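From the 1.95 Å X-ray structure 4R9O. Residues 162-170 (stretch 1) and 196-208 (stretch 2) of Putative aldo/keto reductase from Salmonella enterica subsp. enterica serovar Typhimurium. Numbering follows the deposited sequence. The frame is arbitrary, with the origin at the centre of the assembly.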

ATOM      1  N   ASN C 162     -22.496   5.499  -0.033  1.00 24.97           N
ATOM      2  CA  ASN C 162     -21.114   5.076  -0.268  1.00 27.62           C
ATOM      3  C   ASN C 162     -20.407   5.842  -1.380  1.00 25.96           C
ATOM      4  O   ASN C 162     -19.492   5.313  -2.001  1.00 24.38           O
ATOM      5  N   PHE C 163     -20.831   7.082  -1.605  1.00 22.68           N
ATOM      6  CA  PHE C 163     -20.213   7.970  -2.597  1.00 23.43           C
ATOM      7  C   PHE C 163     -18.967   8.669  -2.057  1.00 24.06           C
ATOM      8  O   PHE C 163     -18.905   9.046  -0.879  1.00 26.40           O
ATOM      9  N   THR C 164     -17.969   8.841  -2.922  1.00 24.28           N
ATOM     10  CA  THR C 164     -16.848   9.723  -2.641  1.00 30.28           C
ATOM     11  C   THR C 164     -17.374  11.149  -2.740  1.00 32.57           C
ATOM     12  O   THR C 164     -18.435  11.363  -3.327  1.00 32.81           O
ATOM     13  N   PRO C 165     -16.638  12.133  -2.186  1.00 30.05           N
ATOM     14  CA  PRO C 165     -17.088  13.515  -2.387  1.00 28.29           C
ATOM     15  C   PRO C 165     -17.169  13.955  -3.857  1.00 25.18           C
ATOM     16  O   PRO C 165     -18.016  14.788  -4.161  1.00 26.34           O
ATOM     17  N   ALA C 166     -16.302  13.456  -4.737  1.00 27.75           N
ATOM     18  CA  ALA C 166     -16.373  13.839  -6.150  1.00 27.38           C
ATOM     19  C   ALA C 166     -17.603  13.207  -6.832  1.00 25.89           C
ATOM     20  O   ALA C 166     -18.261  13.831  -7.668  1.00 24.16           O
ATOM     21  N   GLN C 167     -17.926  11.973  -6.473  1.00 20.38           N
ATOM     22  CA  GLN C 167     -19.156  11.361  -6.995  1.00 21.89           C
ATOM     23  C   GLN C 167     -20.406  12.100  -6.500  1.00 24.20           C
ATOM     24  O   GLN C 167     -21.379  12.283  -7.248  1.00 23.68           O
ATOM     25  N   PHE C 168     -20.363  12.522  -5.235  1.00 24.76           N
ATOM     26  CA  PHE C 168     -21.452  13.272  -4.629  1.00 24.75           C
ATOM     27  C   PHE C 168     -21.640  14.607  -5.365  1.00 24.64           C
ATOM     28  O   PHE C 168     -22.757  14.980  -5.726  1.00 26.67           O
ATOM     29  N   THR C 169     -20.542  15.318  -5.603  1.00 24.02           N
ATOM     30  CA  THR C 169     -20.630  16.614  -6.248  1.00 24.46           C
ATOM     31  C   THR C 169     -21.103  16.504  -7.697  1.00 24.21           C
ATOM     32  O   THR C 169     -21.870  17.335  -8.181  1.00 25.97           O
ATOM     33  N   LEU C 170     -20.639  15.472  -8.381  1.00 22.36           N
ATOM     34  CA  LEU C 170     -21.088  15.192  -9.738  1.00 23.68           C
ATOM     35  C   LEU C 170     -22.616  15.082  -9.805  1.00 28.50           C
ATOM     36  O   LEU C 170     -23.261  15.765 -10.605  1.00 30.16           O
ATOM     37  N   ASP C 196     -10.824  11.055   5.348  1.00 35.80           N
ATOM     38  CA  ASP C 196     -10.605  11.042   3.896  1.00 36.46           C
ATOM     39  C   ASP C 196     -11.417  12.088   3.121  1.00 33.02           C
ATOM     40  O   ASP C 196     -11.331  12.154   1.898  1.00 35.01           O
ATOM     41  N   GLY C 197     -12.219  12.887   3.815  1.00 31.09           N
ATOM     42  CA  GLY C 197     -12.943  13.964   3.155  1.00 29.98           C
ATOM     43  C   GLY C 197     -14.427  13.710   3.007  1.00 28.69           C
ATOM     44  O   GLY C 197     -15.204  14.617   2.717  1.00 30.64           O
ATOM     45  N   THR C 198     -14.831  12.465   3.192  1.00 26.13           N
ATOM     46  CA  THR C 198     -16.244  12.132   3.065  1.00 26.34           C
ATOM     47  C   THR C 198     -17.067  12.866   4.111  1.00 26.67           C
ATOM     48  O   THR C 198     -18.044  13.537   3.777  1.00 25.95           O
ATOM     49  N   LEU C 199     -16.654  12.748   5.371  1.00 27.33           N
ATOM     50  CA  LEU C 199     -17.392  13.346   6.476  1.00 28.64           C
ATOM     51  C   LEU C 199     -17.146  14.852   6.585  1.00 30.83           C
ATOM     52  O   LEU C 199     -18.003  15.583   7.101  1.00 30.58           O
ATOM     53  N   ASP C 200     -15.982  15.312   6.112  1.00 30.20           N
ATOM     54  CA  ASP C 200     -15.716  16.745   6.026  1.00 31.72           C
ATOM     55  C   ASP C 200     -16.710  17.426   5.094  1.00 28.28           C
ATOM     56  O   ASP C 200     -17.264  18.475   5.423  1.00 25.40           O
ATOM     57  N   GLN C 201     -16.908  16.837   3.911  1.00 27.95           N
ATOM     58  CA  GLN C 201     -17.847  17.376   2.939  1.00 27.85           C
ATOM     59  C   GLN C 201     -19.270  17.434   3.503  1.00 27.20           C
ATOM     60  O   GLN C 201     -19.988  18.412   3.297  1.00 26.70           O
ATOM     61  N   LEU C 202     -19.681  16.382   4.201  1.00 25.11           N
ATOM     62  CA  LEU C 202     -21.044  16.323   4.732  1.00 26.09           C
ATOM     63  C   LEU C 202     -21.247  17.382   5.815  1.00 25.64           C
ATOM     64  O   LEU C 202     -22.250  18.094   5.805  1.00 25.30           O
ATOM     65  N   GLN C 203     -20.297  17.494   6.738  1.00 27.03           N
ATOM     66  CA  GLN C 203     -20.361  18.557   7.733  1.00 27.04           C
ATOM     67  C   GLN C 203     -20.399  19.930   7.056  1.00 25.69           C
ATOM     68  O   GLN C 203     -21.159  20.800   7.458  1.00 26.44           O
ATOM     69  N   GLN C 204     -19.602  20.117   6.010  1.00 24.75           N
ATOM     70  CA  GLN C 204     -19.526  21.420   5.359  1.00 24.84           C
ATOM     71  C   GLN C 204     -20.877  21.796   4.755  1.00 26.39           C
ATOM     72  O   GLN C 204     -21.334  22.927   4.883  1.00 27.40           O
ATOM     73  N   LEU C 205     -21.508  20.828   4.106  1.00 28.01           N
ATOM     74  CA  LEU C 205     -22.795  21.042   3.455  1.00 28.34           C
ATOM     75  C   LEU C 205     -23.977  20.970   4.419  1.00 27.31           C
ATOM     76  O   LEU C 205     -25.110  21.180   4.009  1.00 31.12           O
ATOM     77  N   ARG C 206     -23.701  20.678   5.689  1.00 26.66           N
ATOM     78  CA  ARG C 206     -24.727  20.499   6.726  1.00 29.52           C
ATOM     79  C   ARG C 206     -25.708  19.382   6.374  1.00 29.87           C
ATOM     80  O   ARG C 206     -26.909  19.484   6.627  1.00 28.49           O
ATOM     81  N   ILE C 207     -25.167  18.320   5.787  1.00 27.89           N
ATOM     82  CA  ILE C 207     -25.915  17.117   5.448  1.00 26.23           C
ATOM     83  C   ILE C 207     -25.482  16.008   6.384  1.00 29.58           C
ATOM     84  O   ILE C 207     -24.291  15.718   6.511  1.00 29.54           O
ATOM     85  N   ARG C 208     -26.449  15.389   7.054  1.00 28.41           N
ATOM     86  CA  ARG C 208     -26.120  14.368   8.032  1.00 29.95           C
ATOM     87  C   ARG C 208     -26.151  12.970   7.412  1.00 29.66           C
ATOM     88  O   ARG C 208     -27.128  12.579   6.760  1.00 30.16           O
TER

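The contact joins helix 165-170 of stretch 1 to helix 198-205 of stretch 2. Their axes come within 10.5 Å, with 39° between their N-to-C directions, and the nearest CA pair, Pro-165 and Thr-198 at 5.7 Å, places the approach at the two N-terminal ends. The buried area, both sides summed, is 348 Å².

Asn-162 points its CA-to-CB bond away and takes no part. Phe-163 (chi1 -85°, m) sends its ring away from stretch 2, so its link is made by the backbone: water 1 donates to Phe-163 O at 2.7 Å and to Thr-198 OG1 at 2.9 Å, bridging a carbonyl and a hydroxyl. Thr-198 OG1 (chi1 -65°, m) in turn donates to Asp-196 OD1 at 3.0 Å, and the same OD1 accepts from Thr-198 N at 2.9 Å.

Thr-164 also faces away. In the p rotamer its side chain caps the helix, Thr-164 OG1 accepting from Gln-167 N at 3.1 Å and 163°.

Pro-165 points toward stretch 2 and loses 72 Å² to it. Its ring, C-gamma exo, rests on the start of the opposing helix: Pro-165 CG lies 3.5 Å from Gly-197 O, and Pro-165 CD 3.9 Å from Thr-198 OG1. An ideal CB on Gly-197 would come 4.0 Å from Pro-165 CG, but the backbone angles there (107/-15) call for glycine by themselves, since a CB would jam against the preceding carbonyl O.

The direct hydrogen bond between the stretches runs from Gln-201 NE2 to Pro-165 O, 3.1 Å and 157°. Chi1 and chi2 of Gln-201 are both t (175° and -171°), an extended course that carries the amide across to stretch 1. Pro-165 O also receives Thr-169 N within its own helix at 3.0 Å.

Ala-166 and Gln-167 leave the contact to Phe-168, which has 80 Å² covered by stretch 2, the largest such area in stretch 1. Its CA-to-CB bond points toward stretch 2, and chi1 of -174° (t) with chi2 of 97° sets the ring among apolar side chains. Phe-168 CE2 meets Leu-205 CD1 at 3.7 Å, Phe-168 CZ meets Ile-207 CD1 at 3.8 Å, and Phe-168 CE1 reaches Leu-202 CD2 more loosely at 4.5 Å; all three partners have chi1 m and chi2 t. Phe-168 CB lies 3.6 Å from Gln-201 OE1.

Thr-169 (chi1 -64°, m) points sideways. Thr-169 OG1 donates to Pro-165 O at 3.0 Å and sits 3.3 Å from Gln-201 NE2. Leu-170 is out of reach.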

ATOM      1  CB  ASN C 162     -21.062   3.582  -0.569  1.00 29.00           C
ATOM      2  CG  ASN C 162     -21.801   2.766   0.467  1.00 33.63           C
ATOM      3  OD1 ASN C 162     -21.481   2.826   1.646  1.00 32.99           O
ATOM      4  ND2 ASN C 162     -22.820   2.019   0.035  1.00 36.47           N
ATOM      5  CB  PHE C 163     -21.226   9.033  -3.074  1.00 24.55           C
ATOM      6  CG  PHE C 163     -22.126   8.574  -4.205  1.00 23.74           C
ATOM      7  CD1 PHE C 163     -22.410   9.415  -5.265  1.00 22.29           C
ATOM      8  CD2 PHE C 163     -22.697   7.310  -4.196  1.00 24.85           C
ATOM      9  CE1 PHE C 163     -23.238   9.003  -6.314  1.00 24.71           C
ATOM     10  CE2 PHE C 163     -23.521   6.894  -5.240  1.00 26.93           C
ATOM     11  CZ  PHE C 163     -23.794   7.746  -6.296  1.00 25.09           C
ATOM     12  CB  THR C 164     -15.680   9.521  -3.648  1.00 39.95           C
ATOM     13  OG1 THR C 164     -16.116   9.910  -4.960  1.00 36.94           O
ATOM     14  CG2 THR C 164     -15.233   8.061  -3.679  1.00 39.44           C
ATOM     15  CB  PRO C 165     -16.033  14.337  -1.631  1.00 29.82           C
ATOM     16  CG  PRO C 165     -15.542  13.419  -0.567  1.00 29.79           C
ATOM     17  CD  PRO C 165     -15.543  12.046  -1.200  1.00 29.25           C
ATOM     18  CB  ALA C 166     -15.083  13.446  -6.889  1.00 28.98           C
ATOM     19  CB  GLN C 167     -19.215   9.879  -6.608  1.00 21.85           C
ATOM     20  CG  GLN C 167     -18.202   9.032  -7.404  1.00 25.88           C
ATOM     21  CD  GLN C 167     -17.789   7.785  -6.660  1.00 26.94           C
ATOM     22  OE1 GLN C 167     -17.043   6.949  -7.178  1.00 30.00           O
ATOM     23  NE2 GLN C 167     -18.272   7.652  -5.428  1.00 22.71           N
ATOM     24  CB  PHE C 168     -21.171  13.490  -3.136  1.00 23.46           C
ATOM     25  CG  PHE C 168     -22.303  14.137  -2.385  1.00 25.81           C
ATOM     26  CD1 PHE C 168     -23.212  13.369  -1.679  1.00 25.40           C
ATOM     27  CD2 PHE C 168     -22.454  15.512  -2.386  1.00 29.83           C
ATOM     28  CE1 PHE C 168     -24.261  13.962  -0.981  1.00 28.03           C
ATOM     29  CE2 PHE C 168     -23.498  16.113  -1.702  1.00 32.11           C
ATOM     30  CZ  PHE C 168     -24.405  15.335  -0.998  1.00 26.78           C
ATOM     31  CB  THR C 169     -19.276  17.315  -6.193  1.00 30.40           C
ATOM     32  OG1 THR C 169     -18.970  17.565  -4.817  1.00 34.29           O
ATOM     33  CG2 THR C 169     -19.318  18.626  -6.953  1.00 28.71           C
ATOM     34  CB  LEU C 170     -20.444  13.901 -10.251  1.00 21.26           C
ATOM     35  CG  LEU C 170     -21.071  13.307 -11.525  1.00 23.84           C
ATOM     36  CD1 LEU C 170     -21.033  14.329 -12.685  1.00 21.84           C
ATOM     37  CD2 LEU C 170     -20.368  12.010 -11.909  1.00 20.38           C
ATOM     38  CB  ASP C 196     -10.861   9.643   3.308  1.00 39.75           C
ATOM     39  CG  ASP C 196     -12.343   9.331   3.088  1.00 42.74           C
ATOM     40  OD1 ASP C 196     -13.229  10.115   3.497  1.00 41.43           O
ATOM     41  OD2 ASP C 196     -12.618   8.302   2.428  1.00 45.07           O
ATOM     42  CB  THR C 198     -16.473  10.638   3.197  1.00 28.31           C
ATOM     43  OG1 THR C 198     -15.829   9.976   2.097  1.00 28.81           O
ATOM     44  CG2 THR C 198     -17.979  10.328   3.192  1.00 28.72           C
ATOM     45  CB  LEU C 199     -17.031  12.652   7.790  1.00 30.48           C
ATOM     46  CG  LEU C 199     -17.465  11.183   7.873  1.00 28.45           C
ATOM     47  CD1 LEU C 199     -17.008  10.521   9.173  1.00 28.36           C
ATOM     48  CD2 LEU C 199     -18.969  11.063   7.704  1.00 27.53           C
ATOM     49  CB  ASP C 200     -14.291  17.021   5.527  1.00 40.93           C
ATOM     50  CG  ASP C 200     -13.225  16.423   6.424  1.00 48.51           C
ATOM     51  OD1 ASP C 200     -13.441  16.358   7.652  1.00 52.03           O
ATOM     52  OD2 ASP C 200     -12.172  16.007   5.890  1.00 50.26           O
ATOM     53  CB  GLN C 201     -17.842  16.539   1.651  1.00 24.40           C
ATOM     54  CG  GLN C 201     -18.892  16.985   0.651  1.00 28.25           C
ATOM     55  CD  GLN C 201     -19.031  16.032  -0.505  1.00 29.86           C
ATOM     56  OE1 GLN C 201     -19.358  14.862  -0.313  1.00 33.63           O
ATOM     57  NE2 GLN C 201     -18.736  16.508  -1.713  1.00 28.11           N
ATOM     58  CB  LEU C 202     -21.365  14.923   5.278  1.00 24.31           C
ATOM     59  CG  LEU C 202     -21.377  13.843   4.188  1.00 29.46           C
ATOM     60  CD1 LEU C 202     -21.607  12.463   4.793  1.00 30.78           C
ATOM     61  CD2 LEU C 202     -22.447  14.153   3.123  1.00 28.88           C
ATOM     62  CB  GLN C 203     -19.181  18.500   8.712  1.00 28.72           C
ATOM     63  CG  GLN C 203     -19.281  19.589   9.767  1.00 28.69           C
ATOM     64  CD  GLN C 203     -18.071  19.717  10.681  1.00 29.57           C
ATOM     65  OE1 GLN C 203     -17.288  18.782  10.866  1.00 30.21           O
ATOM     66  NE2 GLN C 203     -17.931  20.887  11.275  1.00 28.36           N
ATOM     67  CB  GLN C 204     -18.446  21.426   4.267  1.00 24.61           C
ATOM     68  CG  GLN C 204     -18.323  22.759   3.544  1.00 26.71           C
ATOM     69  CD  GLN C 204     -17.244  22.748   2.476  1.00 30.50           C
ATOM     70  OE1 GLN C 204     -16.239  22.053   2.601  1.00 31.43           O
ATOM     71  NE2 GLN C 204     -17.454  23.515   1.415  1.00 32.79           N
ATOM     72  CB  LEU C 205     -22.988  20.019   2.329  1.00 26.64           C
ATOM     73  CG  LEU C 205     -21.994  20.103   1.178  1.00 26.86           C
ATOM     74  CD1 LEU C 205     -22.350  19.089   0.102  1.00 26.05           C
ATOM     75  CD2 LEU C 205     -21.998  21.494   0.606  1.00 29.04           C
ATOM     76  CB  ARG C 206     -25.480  21.803   6.981  1.00 32.90           C
ATOM     77  CG  ARG C 206     -24.535  22.966   7.335  1.00 32.70           C
ATOM     78  CD  ARG C 206     -25.258  24.183   7.886  1.00 31.90           C
ATOM     79  NE  ARG C 206     -24.307  25.259   8.169  1.00 32.85           N
ATOM     80  CZ  ARG C 206     -23.595  25.363   9.288  1.00 36.71           C
ATOM     81  NH1 ARG C 206     -23.734  24.465  10.262  1.00 36.42           N
ATOM     82  NH2 ARG C 206     -22.752  26.373   9.446  1.00 36.04           N
ATOM     83  CB  ILE C 207     -25.681  16.703   3.980  1.00 27.51           C
ATOM     84  CG1 ILE C 207     -26.295  17.751   3.044  1.00 30.95           C
ATOM     85  CG2 ILE C 207     -26.229  15.296   3.696  1.00 25.95           C
ATOM     86  CD1 ILE C 207     -25.827  17.682   1.624  1.00 30.47           C
ATOM     87  CB  ARG C 208     -27.070  14.472   9.231  1.00 32.69           C
ATOM     88  CG  ARG C 208     -26.912  15.800   9.971  1.00 36.18           C
ATOM     89  CD  ARG C 208     -27.970  16.027  11.043  1.00 38.98           C
ATOM     90  NE  ARG C 208     -27.826  15.135  12.195  1.00 40.80           N
ATOM     91  CZ  ARG C 208     -28.296  15.406  13.411  1.00 40.37           C
ATOM     92  NH1 ARG C 208     -28.926  16.551  13.635  1.00 38.22           N
ATOM     93  NH2 ARG C 208     -28.128  14.538  14.403  1.00 40.63           N
TER
HETATM   94  O   HOH W   1     -17.088   7.787   0.740  1.00 30.18           O